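Local coordinates for protein succinyl-CoA ligase (ADP-forming) subunit alpha (Methanosaeta concilii, PDB 6HXI) that binds coenzyme A and joins a succinyl-CoA synthetase-like CoA-ligase region to a citrate synthase-like C-terminal region, in an assembly with citrate lyase subunit 1, at residues T140-A146 and I196-I202; T154-N160 and L182-F186. All blocks are in the same frame, centred on the assembly; numbering follows the deposited sequence.

Contact 1 (T140-A146 and I196-I202). With COA (coenzyme A), chain G.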
loop_
_atom_site.group_PDB
_atom_site.type_symbol
_atom_site.label_atom_id
_atom_site.label_comp_id
_atom_site.label_asym_id
_atom_site.label_seq_id
_atom_site.Cartn_x
_atom_site.Cartn_y
_atom_site.Cartn_z
ATOM N N THR B 140 -21.768 -39.166 -27.810
ATOM C CA THR B 140 -23.205 -38.921 -27.685
ATOM C C THR B 140 -23.459 -37.664 -26.877
ATOM O O THR B 140 -22.549 -37.202 -26.207
ATOM C CB THR B 140 -23.907 -40.147 -27.061
ATOM O OG1 THR B 140 -25.311 -39.936 -27.119
ATOM C CG2 THR B 140 -23.521 -40.378 -25.611
ATOM N N VAL B 141 -24.691 -37.133 -26.931
ATOM C CA VAL B 141 -25.149 -36.020 -26.084
ATOM C C VAL B 141 -25.699 -36.651 -24.812
ATOM O O VAL B 141 -25.708 -36.026 -23.754
ATOM C CB VAL B 141 -26.186 -35.045 -26.706
ATOM C CG1 VAL B 141 -25.509 -34.026 -27.601
ATOM C CG2 VAL B 141 -27.326 -35.786 -27.424
ATOM N N GLY B 142 -26.163 -37.884 -24.954
ATOM C CA GLY B 142 -26.702 -38.679 -23.866
ATOM C C GLY B 142 -28.090 -39.193 -24.188
ATOM O O GLY B 142 -28.265 -40.134 -24.958
ATOM N N GLY B 143 -29.070 -38.573 -23.559
ATOM C CA GLY B 143 -30.469 -38.952 -23.631
ATOM C C GLY B 143 -31.229 -38.316 -22.487
ATOM O O GLY B 143 -30.687 -37.470 -21.762
ATOM N N MET B 144 -32.501 -38.675 -22.348
ATOM C CA MET B 144 -33.351 -38.113 -21.305
ATOM C C MET B 144 -34.623 -38.886 -21.072
ATOM O O MET B 144 -35.082 -39.583 -21.965
ATOM C CB MET B 144 -33.668 -36.616 -21.568
ATOM C CG MET B 144 -34.443 -36.301 -22.833
ATOM S SD MET B 144 -35.602 -34.901 -22.600
ATOM C CE MET B 144 -34.510 -33.583 -22.109
ATOM N N THR B 145 -35.183 -38.755 -19.866
ATOM C CA THR B 145 -36.500 -39.254 -19.467
ATOM C C THR B 145 -37.302 -37.953 -19.354
ATOM O O THR B 145 -36.957 -37.086 -18.533
ATOM C CB THR B 145 -36.477 -40.049 -18.141
ATOM O OG1 THR B 145 -35.582 -41.158 -18.254
ATOM C CG2 THR B 145 -37.863 -40.565 -17.754
ATOM N N ALA B 146 -38.308 -37.778 -20.218
ATOM C CA ALA B 146 -39.145 -36.591 -20.241
ATOM C C ALA B 146 -39.831 -36.355 -18.898
ATOM O O ALA B 146 -40.364 -37.278 -18.298
ATOM C CB ALA B 146 -40.161 -36.696 -21.349
ATOM N N ILE B 196 -42.140 -38.357 -26.430
ATOM C CA ILE B 196 -41.302 -39.379 -25.816
ATOM C C ILE B 196 -41.556 -39.512 -24.314
ATOM O O ILE B 196 -41.857 -38.543 -23.623
ATOM C CB ILE B 196 -39.766 -39.221 -26.099
ATOM C CG1 ILE B 196 -39.183 -37.924 -25.518
ATOM C CG2 ILE B 196 -39.424 -39.360 -27.574
ATOM C CD1 ILE B 196 -38.127 -38.096 -24.472
ATOM N N TYR B 197 -41.397 -40.732 -23.825
ATOM C CA TYR B 197 -41.343 -41.044 -22.415
ATOM C C TYR B 197 -39.824 -40.894 -22.116
ATOM O O TYR B 197 -39.433 -40.120 -21.243
ATOM C CB TYR B 197 -41.795 -42.494 -22.158
ATOM C CG TYR B 197 -41.652 -42.902 -20.710
ATOM C CD1 TYR B 197 -40.453 -43.419 -20.226
ATOM C CD2 TYR B 197 -42.704 -42.738 -19.812
ATOM C CE1 TYR B 197 -40.293 -43.738 -18.878
ATOM C CE2 TYR B 197 -42.562 -43.074 -18.466
ATOM C CZ TYR B 197 -41.357 -43.586 -18.007
ATOM O OH TYR B 197 -41.207 -43.939 -16.685
ATOM N N GLU B 198 -38.988 -41.607 -22.901
ATOM C CA GLU B 198 -37.535 -41.633 -22.785
ATOM C C GLU B 198 -36.891 -41.668 -24.179
ATOM O O GLU B 198 -37.450 -42.253 -25.111
ATOM C CB GLU B 198 -37.131 -42.884 -21.984
ATOM C CG GLU B 198 -35.715 -42.876 -21.460
ATOM C CD GLU B 198 -35.423 -44.021 -20.515
ATOM O OE1 GLU B 198 -35.075 -45.117 -21.009
ATOM O OE2 GLU B 198 -35.550 -43.830 -19.282
ATOM N N GLY B 199 -35.715 -41.078 -24.291
ATOM C CA GLY B 199 -34.936 -41.057 -25.526
ATOM C C GLY B 199 -33.455 -41.227 -25.254
ATOM O O GLY B 199 -32.941 -40.617 -24.319
ATOM N N VAL B 200 -32.755 -42.058 -26.043
ATOM C CA VAL B 200 -31.313 -42.295 -25.846
ATOM C C VAL B 200 -30.564 -42.273 -27.186
ATOM O O VAL B 200 -31.042 -42.859 -28.158
ATOM C CB VAL B 200 -31.018 -43.632 -25.063
ATOM C CG1 VAL B 200 -29.521 -43.962 -25.031
ATOM C CG2 VAL B 200 -31.576 -43.600 -23.641
ATOM N N ALA B 201 -29.389 -41.606 -27.232
ATOM C CA ALA B 201 -28.537 -41.662 -28.404
ATOM C C ALA B 201 -27.321 -42.524 -27.970
ATOM O O ALA B 201 -26.660 -42.198 -26.975
ATOM C CB ALA B 201 -28.105 -40.274 -28.833
ATOM N N ILE B 202 -27.072 -43.647 -28.650
ATOM C CA ILE B 202 -25.960 -44.530 -28.254
ATOM C C ILE B 202 -24.579 -44.047 -28.777
ATOM O O ILE B 202 -23.551 -44.623 -28.402
ATOM C CB ILE B 202 -26.226 -46.020 -28.612
ATOM C CG1 ILE B 202 -26.391 -46.233 -30.137
ATOM C CG2 ILE B 202 -27.415 -46.567 -27.827
ATOM C CD1 ILE B 202 -25.857 -47.601 -30.655
HETATM N N1A COA G . -2.007 -26.292 -19.579
HETATM C C2A COA G . -1.987 -27.570 -19.972
HETATM N N3A COA G . -2.998 -28.323 -20.429
HETATM C C4A COA G . -4.155 -27.644 -20.405
HETATM C C5A COA G . -4.333 -26.326 -20.019
HETATM C C6A COA G . -3.182 -25.618 -19.620
HETATM N N6A COA G . -3.183 -24.322 -19.316
HETATM N N7A COA G . -5.678 -25.990 -20.028
HETATM C C8A COA G . -6.272 -27.087 -20.424
HETATM N N9A COA G . -5.415 -28.131 -20.665
HETATM C C1B COA G . -5.757 -29.492 -21.077
HETATM C C2B COA G . -6.733 -30.229 -20.168
HETATM O O2B COA G . -6.062 -30.795 -19.040
HETATM C C3B COA G . -7.253 -31.300 -21.133
HETATM O O3B COA G . -6.325 -32.399 -21.272
HETATM P P3B COA G . -6.761 -33.879 -21.675
HETATM O O7A COA G . -7.551 -33.773 -22.936
HETATM O O8A COA G . -5.495 -34.644 -21.823
HETATM O O9A COA G . -7.550 -34.426 -20.472
HETATM C C4B COA G . -7.217 -30.615 -22.504
HETATM O O4B COA G . -6.376 -29.452 -22.348
HETATM C C5B COA G . -8.558 -30.217 -23.065
HETATM O O5B COA G . -9.313 -29.603 -22.001
HETATM P P1A COA G . -10.901 -29.924 -21.787
HETATM O O1A COA G . -11.603 -28.949 -20.916
HETATM O O2A COA G . -11.144 -31.372 -21.388
HETATM O O3A COA G . -11.300 -29.725 -23.319
HETATM P P2A COA G . -12.583 -29.570 -24.249
HETATM O O4A COA G . -12.949 -28.145 -24.360
HETATM O O5A COA G . -12.164 -30.123 -25.592
HETATM O O6A COA G . -13.774 -30.444 -23.581
HETATM C CBP COA G . -15.372 -32.054 -24.478
HETATM C CCP COA G . -13.974 -31.836 -23.889
HETATM C CDP COA G . -15.544 -33.554 -24.756
HETATM C CEP COA G . -16.470 -31.590 -23.501
HETATM C CAP COA G . -15.487 -31.244 -25.799
HETATM O OAP COA G . -14.345 -31.430 -26.616
HETATM C C9P COA G . -16.743 -31.467 -26.630
HETATM O O9P COA G . -17.790 -30.889 -26.330
HETATM N N8P COA G . -16.633 -32.293 -27.683
HETATM C C7P COA G . -17.769 -32.677 -28.510
HETATM C C6P COA G . -18.066 -34.147 -28.399
HETATM C C5P COA G . -19.176 -34.580 -29.328
HETATM O O5P COA G . -19.371 -33.995 -30.393
HETATM N N4P COA G . -19.928 -35.599 -28.916
HETATM C C3P COA G . -21.101 -36.065 -29.644
HETATM C C2P COA G . -22.333 -35.227 -29.368
HETATM S S1P COA G . -23.699 -36.089 -30.194
#

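Contact 2 (T154-N160 and L182-F186)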
loop_
_atom_site.group_PDB
_atom_site.type_symbol
_atom_site.label_atom_id
_atom_site.label_comp_id
_atom_site.label_asym_id
_atom_site.label_seq_id
_atom_site.Cartn_x
_atom_site.Cartn_y
_atom_site.Cartn_z
ATOM N N THR B 154 -28.420 -32.722 -23.559
ATOM C CA THR B 154 -29.508 -33.376 -24.308
ATOM C C THR B 154 -30.756 -32.512 -24.376
ATOM O O THR B 154 -31.269 -32.085 -23.337
ATOM C CB THR B 154 -29.808 -34.746 -23.757
ATOM O OG1 THR B 154 -28.599 -35.490 -23.737
ATOM C CG2 THR B 154 -30.867 -35.485 -24.566
ATOM N N ALA B 155 -31.227 -32.264 -25.619
ATOM C CA ALA B 155 -32.435 -31.514 -26.000
ATOM C C ALA B 155 -32.294 -29.984 -25.942
ATOM O O ALA B 155 -33.292 -29.276 -25.998
ATOM C CB ALA B 155 -33.653 -31.980 -25.219
ATOM N N GLY B 156 -31.058 -29.499 -25.900
ATOM C CA GLY B 156 -30.708 -28.093 -26.043
ATOM C C GLY B 156 -31.313 -27.058 -25.132
ATOM O O GLY B 156 -31.196 -27.153 -23.909
ATOM N N THR B 157 -31.861 -26.002 -25.727
ATOM C CA THR B 157 -32.403 -24.851 -24.984
ATOM C C THR B 157 -33.707 -25.148 -24.276
ATOM O O THR B 157 -34.447 -26.036 -24.703
ATOM C CB THR B 157 -32.533 -23.620 -25.908
ATOM O OG1 THR B 157 -33.550 -23.848 -26.888
ATOM C CG2 THR B 157 -31.213 -23.270 -26.610
ATOM N N ILE B 158 -34.035 -24.346 -23.238
ATOM C CA ILE B 158 -35.307 -24.483 -22.508
ATOM C C ILE B 158 -36.490 -24.185 -23.441
ATOM O O ILE B 158 -37.552 -24.811 -23.303
ATOM C CB ILE B 158 -35.290 -23.673 -21.175
ATOM C CG1 ILE B 158 -34.575 -24.472 -20.070
ATOM C CG2 ILE B 158 -36.673 -23.267 -20.688
ATOM C CD1 ILE B 158 -35.242 -25.769 -19.579
ATOM N N GLU B 159 -36.285 -23.295 -24.431
ATOM C CA GLU B 159 -37.301 -22.975 -25.451
ATOM C C GLU B 159 -37.637 -24.239 -26.254
ATOM O O GLU B 159 -38.808 -24.567 -26.438
ATOM C CB GLU B 159 -36.817 -21.836 -26.376
ATOM C CG GLU B 159 -37.089 -20.451 -25.795
ATOM C CD GLU B 159 -36.200 -19.304 -26.248
ATOM O OE1 GLU B 159 -36.661 -18.142 -26.172
ATOM O OE2 GLU B 159 -35.036 -19.556 -26.640
ATOM N N ASN B 160 -36.600 -24.971 -26.677
ATOM C CA ASN B 160 -36.739 -26.237 -27.390
ATOM C C ASN B 160 -37.405 -27.291 -26.501
ATOM O O ASN B 160 -38.277 -28.006 -26.989
ATOM C CB ASN B 160 -35.386 -26.724 -27.919
ATOM C CG ASN B 160 -35.483 -28.009 -28.688
ATOM O OD1 ASN B 160 -36.076 -28.096 -29.769
ATOM N ND2 ASN B 160 -34.987 -29.059 -28.096
ATOM N N LEU B 182 -31.332 -37.053 -32.421
ATOM C CA LEU B 182 -32.125 -37.379 -31.223
ATOM C C LEU B 182 -32.989 -36.142 -30.886
ATOM O O LEU B 182 -34.157 -36.287 -30.543
ATOM C CB LEU B 182 -31.199 -37.765 -30.034
ATOM C CG LEU B 182 -31.817 -37.942 -28.636
ATOM C CD1 LEU B 182 -32.457 -39.295 -28.488
ATOM C CD2 LEU B 182 -30.758 -37.798 -27.564
ATOM N N ASN B 183 -32.428 -34.947 -31.071
ATOM C CA ASN B 183 -33.147 -33.708 -30.791
ATOM C C ASN B 183 -34.184 -33.405 -31.848
ATOM O O ASN B 183 -35.281 -32.964 -31.514
ATOM C CB ASN B 183 -32.204 -32.534 -30.547
ATOM C CG ASN B 183 -32.851 -31.391 -29.814
ATOM O OD1 ASN B 183 -33.883 -31.551 -29.151
ATOM N ND2 ASN B 183 -32.250 -30.209 -29.902
ATOM N N GLU B 184 -33.858 -33.663 -33.119
ATOM C CA GLU B 184 -34.806 -33.522 -34.225
ATOM C C GLU B 184 -35.943 -34.548 -34.023
ATOM O O GLU B 184 -37.112 -34.197 -34.192
ATOM C CB GLU B 184 -34.114 -33.722 -35.589
ATOM C CG GLU B 184 -34.926 -33.215 -36.774
ATOM C CD GLU B 184 -35.175 -31.716 -36.798
ATOM O OE1 GLU B 184 -36.325 -31.309 -37.078
ATOM O OE2 GLU B 184 -34.234 -30.949 -36.496
ATOM N N ALA B 185 -35.598 -35.786 -33.611
ATOM C CA ALA B 185 -36.585 -36.852 -33.349
ATOM C C ALA B 185 -37.538 -36.466 -32.221
ATOM O O ALA B 185 -38.716 -36.721 -32.343
ATOM C CB ALA B 185 -35.890 -38.162 -33.023
ATOM N N PHE B 186 -37.040 -35.818 -31.155
ATOM C CA PHE B 186 -37.882 -35.331 -30.052
ATOM C C PHE B 186 -38.976 -34.380 -30.586
ATOM O O PHE B 186 -40.151 -34.518 -30.216
ATOM C CB PHE B 186 -37.024 -34.656 -28.960
ATOM C CG PHE B 186 -36.223 -35.607 -28.087
ATOM C CD1 PHE B 186 -36.501 -36.977 -28.073
ATOM C CD2 PHE B 186 -35.202 -35.137 -27.277
ATOM C CE1 PHE B 186 -35.753 -37.857 -27.280
ATOM C CE2 PHE B 186 -34.463 -36.018 -26.474
ATOM C CZ PHE B 186 -34.763 -37.365 -26.467
HETATM O O HOH W 1 -36.625 -30.816 -30.440
#

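Contact 1 (T140-A146 and I196-I202)
In the loop leading into strand 143-145, Thr140 bonds through its side chain: Thr140 OG1 donates to Ala201 O (2.6 Å) and accepts from Gly142 N (3.1 Å), closing an ST turn. Within that turn Val141 N lies 3.6 Å from S1P, the sulfur of coenzyme A. Gly142 O accepts a hydrogen bond from Ala201 N (2.9 Å). Gly143 faces Val200 as a non-hydrogen-bonded pair, CA to CA 4.1 Å; a CB on Gly143 would clash with Gly199 O. Strand 143-145 thus runs antiparallel, at 168°, to strand 198-201, itself a parallel neighbour of strand 172-176 in a mixed sheet. Met144 and Gly199 form the hydrogen-bonded pair, each N to the other's O at 2.8 Å. On the face shared with Val200, Thr145 OG1 lies 2.9 Å from Glu198 OE2, with Phe9 O a rival acceptor, while Arg218 salt-bridges Glu198. Finally, Ala146 N donates to Tyr197 O (2.8 Å), and Ala146 CB packs 4.0 Å from Ile196 CD1.

Contact 2 (T154-N160 and L182-F186)
A loop turning into a helix passes the flank of a second helix, the backbones nearest at Ala155 and Asn183, whose CA atoms are 5.3 Å apart. Positive phi angles at Ala155 and Gly156 turn the chain before Thr157, which takes the N-cap position of helix 158-163, Thr157 OG1 accepting from Asn160 N (3.3 Å). Asn160 can thus reach back: its ND2 donates both to Ala155 O (2.7 Å) and, across the contact, to Asn183 OD1 (2.9 Å). A water 2.9 Å from Asn160 OD1 and 2.8 Å from Asn183 O is placed so that it can link the segments. Beside this polar pair lies an apolar patch, where Thr154 CG2 meets Leu182 CD2 at 3.8 Å, and Ala155 CB approaches the edge of the Phe186 ring, 4.1 Å from CD2. The citrate lyase chain joins in, its Ile342 O accepting from Asn183 ND2 and its Asn344 OD1 from Ala155 N. Through its amide, Asn183 ties loop, helix 179-192 and partner chain into one hydrogen-bonded network.

Two buried contacts, their centres about 10 Å apart, illustrate how chemistry follows location. Contact 1 lies within the mixed sheet and relies mostly on repeating backbone bonds; contact 2 packs a loop against a helix and depends on an amide pair, a water and apolar side chains. Although buried, contact 2 abuts the citrate lyase chain along much of its length, whereas contact 1 meets that chain through Val141. Helix 179-192, which contributes to contact 2, leads directly into strand 196-201 of contact 1. The segments also touch in space: Met144 CE lies 3.6 Å from Ala155 CB, and Phe186 packs on Met144, so the helix and loop cover the Met144 side of the sheet here.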